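Local atomic coordinates of ecdysteroid-phosphate phosphatase (Bombyx mori, PDB entry 3C7T), a protein that removes phosphate from ecdysteroid 22-phosphates to release the active moulting hormones, here represented by its phosphoglycerate mutase-like phosphatase domain, and also dephosphorylates protein phosphotyrosine. Residues A[7-11]-A[193-199]. Coordinates in Å, arbitrary orientation, origin at the centre of the assembly. Numbering follows the deposited sequence.
Sequences VFALR and AITLDQM. With WO4 (tungstate(VI)ion), chain E.
How a helix packs on a central beta-strand while both point their ends at a catalytic site is well illustrated by residues 7-11 and 193-199. The strand is extended throughout; the helix runs nearly antiparallel to it (163°), with axes 6.7 Å apart at closest approach. Ala-9, the residue most covered, brings only a methyl group to this close approach: its CA lies 5.2 Å from that of Leu-196, and its methyl CB fits between Leu-196 CG (3.9 Å) and Met-199 SD (3.8 Å). Met-199, with chi1 and chi2 both t and chi3 p, sets SD against the strand backbone, 3.6 Å from Val-7 O and 3.8 Å from Val-7 CG1. In this alpha/beta fold of the histidine phosphatase superfamily, strand 5-11 lies beside parallel strand 187-191, which leads into helix 193-204, so strand end and helix start converge on the phosphate pocket. Arg-11, all-trans through chi3, passes Ala-193, its CG 3.6 Å from Ala-193 N. Tungstate O1 accepts hydrogen bonds from Arg-11 NE (2.7 Å) and Ala-193 N (2.6 Å), and O3 one from Arg-11 NH2 (3.1 Å). His-192, Arg-15, Arg-92 and Lys-224 are also hydrogen-bonded to the anion, close to the phosphohistidine-forming His-12.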
ATOM      1  N   VAL A   7       9.738 -20.511  13.350  1.00 25.13           N
ATOM      2  CA  VAL A   7      10.779 -19.511  13.139  1.00 23.40           C
ATOM      3  C   VAL A   7      10.533 -18.915  11.743  1.00 22.31           C
ATOM      4  O   VAL A   7      10.381 -19.649  10.752  1.00 21.59           O
ATOM      5  CB  VAL A   7      12.200 -20.101  13.273  1.00 23.53           C
ATOM      6  CG1 VAL A   7      13.247 -19.063  12.926  1.00 24.33           C
ATOM      7  CG2 VAL A   7      12.429 -20.637  14.708  1.00 22.69           C
ATOM      8  N   PHE A   8      10.470 -17.585  11.694  1.00 21.33           N
ATOM      9  CA  PHE A   8      10.126 -16.874  10.461  1.00 19.88           C
ATOM     10  C   PHE A   8      11.267 -15.999  10.019  1.00 19.41           C
ATOM     11  O   PHE A   8      12.080 -15.571  10.841  1.00 19.27           O
ATOM     12  CB  PHE A   8       8.905 -15.979  10.701  1.00 20.43           C
ATOM     13  CG  PHE A   8       7.667 -16.732  11.056  1.00 21.06           C
ATOM     14  CD1 PHE A   8       7.075 -17.589  10.138  1.00 21.58           C
ATOM     15  CD2 PHE A   8       7.083 -16.568  12.299  1.00 23.50           C
ATOM     16  CE1 PHE A   8       5.912 -18.265  10.457  1.00 21.71           C
ATOM     17  CE2 PHE A   8       5.910 -17.251  12.631  1.00 23.52           C
ATOM     18  CZ  PHE A   8       5.334 -18.096  11.714  1.00 23.36           C
ATOM     19  N   ALA A   9      11.318 -15.708   8.718  1.00 19.73           N
ATOM     20  CA  ALA A   9      12.289 -14.745   8.197  1.00 18.71           C
ATOM     21  C   ALA A   9      11.514 -13.861   7.235  1.00 18.82           C
ATOM     22  O   ALA A   9      10.699 -14.350   6.434  1.00 17.54           O
ATOM     23  CB  ALA A   9      13.417 -15.423   7.469  1.00 19.83           C
ATOM     24  N   LEU A  10      11.734 -12.566   7.365  1.00 17.83           N
ATOM     25  CA  LEU A  10      10.955 -11.586   6.605  1.00 17.48           C
ATOM     26  C   LEU A  10      11.872 -10.551   5.959  1.00 17.38           C
ATOM     27  O   LEU A  10      12.671  -9.918   6.656  1.00 18.42           O
ATOM     28  CB  LEU A  10       9.971 -10.911   7.566  1.00 17.52           C
ATOM     29  CG  LEU A  10       9.007  -9.826   7.076  1.00 17.52           C
ATOM     30  CD1 LEU A  10       7.961 -10.418   6.111  1.00 19.20           C
ATOM     31  CD2 LEU A  10       8.305  -9.200   8.229  1.00 19.02           C
ATOM     32  N   ARG A  11      11.768 -10.358   4.640  1.00 17.00           N
ATOM     33  CA  ARG A  11      12.474  -9.225   4.002  1.00 16.77           C
ATOM     34  C   ARG A  11      11.776  -7.894   4.367  1.00 18.09           C
ATOM     35  O   ARG A  11      10.548  -7.845   4.570  1.00 17.77           O
ATOM     36  CB  ARG A  11      12.528  -9.387   2.464  1.00 17.88           C
ATOM     37  CG  ARG A  11      13.457  -8.389   1.788  1.00 17.74           C
ATOM     38  CD  ARG A  11      13.369  -8.465   0.266  1.00 17.34           C
ATOM     39  NE  ARG A  11      14.130  -7.392  -0.337  1.00 16.91           N
ATOM     40  CZ  ARG A  11      13.855  -6.864  -1.536  1.00 19.01           C
ATOM     41  NH1 ARG A  11      12.827  -7.294  -2.271  1.00 19.74           N
ATOM     42  NH2 ARG A  11      14.581  -5.865  -1.994  1.00 20.46           N
ATOM     43  N   ALA A 193      16.879  -9.647   1.699  1.00 22.28           N
ATOM     44  CA  ALA A 193      16.417 -10.735   0.814  1.00 22.33           C
ATOM     45  C   ALA A 193      17.114 -12.056   1.173  1.00 23.63           C
ATOM     46  O   ALA A 193      16.477 -13.121   1.213  1.00 24.31           O
ATOM     47  CB  ALA A 193      16.641 -10.379  -0.651  1.00 22.67           C
ATOM     48  N   ILE A 194      18.404 -11.948   1.505  1.00 22.92           N
ATOM     49  CA  ILE A 194      19.266 -13.095   1.825  1.00 23.30           C
ATOM     50  C   ILE A 194      18.913 -13.767   3.178  1.00 22.66           C
ATOM     51  O   ILE A 194      19.246 -14.947   3.422  1.00 23.36           O
ATOM     52  CB  ILE A 194      20.757 -12.635   1.768  1.00 23.37           C
ATOM     53  CG1 ILE A 194      21.746 -13.812   1.785  1.00 26.05           C
ATOM     54  CG2 ILE A 194      21.071 -11.618   2.878  1.00 23.34           C
ATOM     55  CD1 ILE A 194      21.529 -14.820   0.692  1.00 28.25           C
ATOM     56  N   THR A 195      18.222 -13.027   4.048  1.00 22.40           N
ATOM     57  CA  THR A 195      17.875 -13.486   5.396  1.00 21.97           C
ATOM     58  C   THR A 195      17.077 -14.790   5.392  1.00 22.67           C
ATOM     59  O   THR A 195      17.268 -15.664   6.271  1.00 21.49           O
ATOM     60  CB  THR A 195      17.115 -12.393   6.172  1.00 22.67           C
ATOM     61  OG1 THR A 195      17.957 -11.246   6.267  1.00 21.48           O
ATOM     62  CG2 THR A 195      16.718 -12.866   7.612  1.00 22.33           C
ATOM     63  N   LEU A 196      16.194 -14.927   4.394  1.00 22.26           N
ATOM     64  CA  LEU A 196      15.370 -16.124   4.270  1.00 23.46           C
ATOM     65  C   LEU A 196      16.235 -17.364   4.041  1.00 24.10           C
ATOM     66  O   LEU A 196      16.094 -18.355   4.771  1.00 24.67           O
ATOM     67  CB  LEU A 196      14.307 -15.967   3.172  1.00 22.71           C
ATOM     68  CG  LEU A 196      13.050 -15.165   3.566  1.00 23.85           C
ATOM     69  CD1 LEU A 196      13.336 -13.685   3.876  1.00 24.71           C
ATOM     70  CD2 LEU A 196      12.003 -15.269   2.443  1.00 21.59           C
ATOM     71  N   ASP A 197      17.141 -17.304   3.061  1.00 24.87           N
ATOM     72  CA  ASP A 197      18.123 -18.389   2.848  1.00 26.45           C
ATOM     73  C   ASP A 197      19.097 -18.582   4.028  1.00 25.64           C
ATOM     74  O   ASP A 197      19.494 -19.715   4.332  1.00 26.21           O
ATOM     75  CB  ASP A 197      18.911 -18.182   1.554  1.00 27.39           C
ATOM     76  CG  ASP A 197      18.192 -18.743   0.332  1.00 31.98           C
ATOM     77  OD1 ASP A 197      17.085 -19.309   0.478  1.00 36.26           O
ATOM     78  OD2 ASP A 197      18.755 -18.633  -0.786  1.00 38.46           O
ATOM     79  N   GLN A 198      19.467 -17.496   4.707  1.00 25.11           N
ATOM     80  CA  GLN A 198      20.302 -17.615   5.923  1.00 25.20           C
ATOM     81  C   GLN A 198      19.606 -18.393   7.046  1.00 25.18           C
ATOM     82  O   GLN A 198      20.222 -19.236   7.757  1.00 23.66           O
ATOM     83  CB  GLN A 198      20.718 -16.244   6.441  1.00 24.91           C
ATOM     84  CG  GLN A 198      21.744 -15.554   5.583  1.00 25.67           C
ATOM     85  CD  GLN A 198      22.096 -14.215   6.145  1.00 27.33           C
ATOM     86  OE1 GLN A 198      21.329 -13.256   6.025  1.00 26.39           O
ATOM     87  NE2 GLN A 198      23.249 -14.137   6.789  1.00 25.61           N
ATOM     88  N   MET A 199      18.313 -18.137   7.215  1.00 24.97           N
ATOM     89  CA  MET A 199      17.543 -18.827   8.248  1.00 25.83           C
ATOM     90  C   MET A 199      17.451 -20.318   7.979  1.00 26.42           C
ATOM     91  O   MET A 199      17.648 -21.127   8.900  1.00 26.72           O
ATOM     92  CB  MET A 199      16.131 -18.248   8.387  1.00 26.11           C
ATOM     93  CG  MET A 199      15.245 -19.104   9.270  1.00 28.02           C
ATOM     94  SD  MET A 199      13.483 -18.754   9.195  1.00 32.92           S
ATOM     95  CE  MET A 199      13.055 -19.234   7.518  1.00 32.21           C
TER
HETATM   96  W   WO4 E   1      17.401  -5.423   0.652  1.00 20.56           W
HETATM   97  O1  WO4 E   1      16.611  -7.181   0.799  1.00 20.07           O
HETATM   98  O2  WO4 E   1      19.042  -5.932  -0.348  1.00 18.66           O
HETATM   99  O3  WO4 E   1      16.622  -4.057  -0.560  1.00 13.35           O
HETATM  100  O4  WO4 E   1      18.147  -4.637   2.290  1.00 18.26           O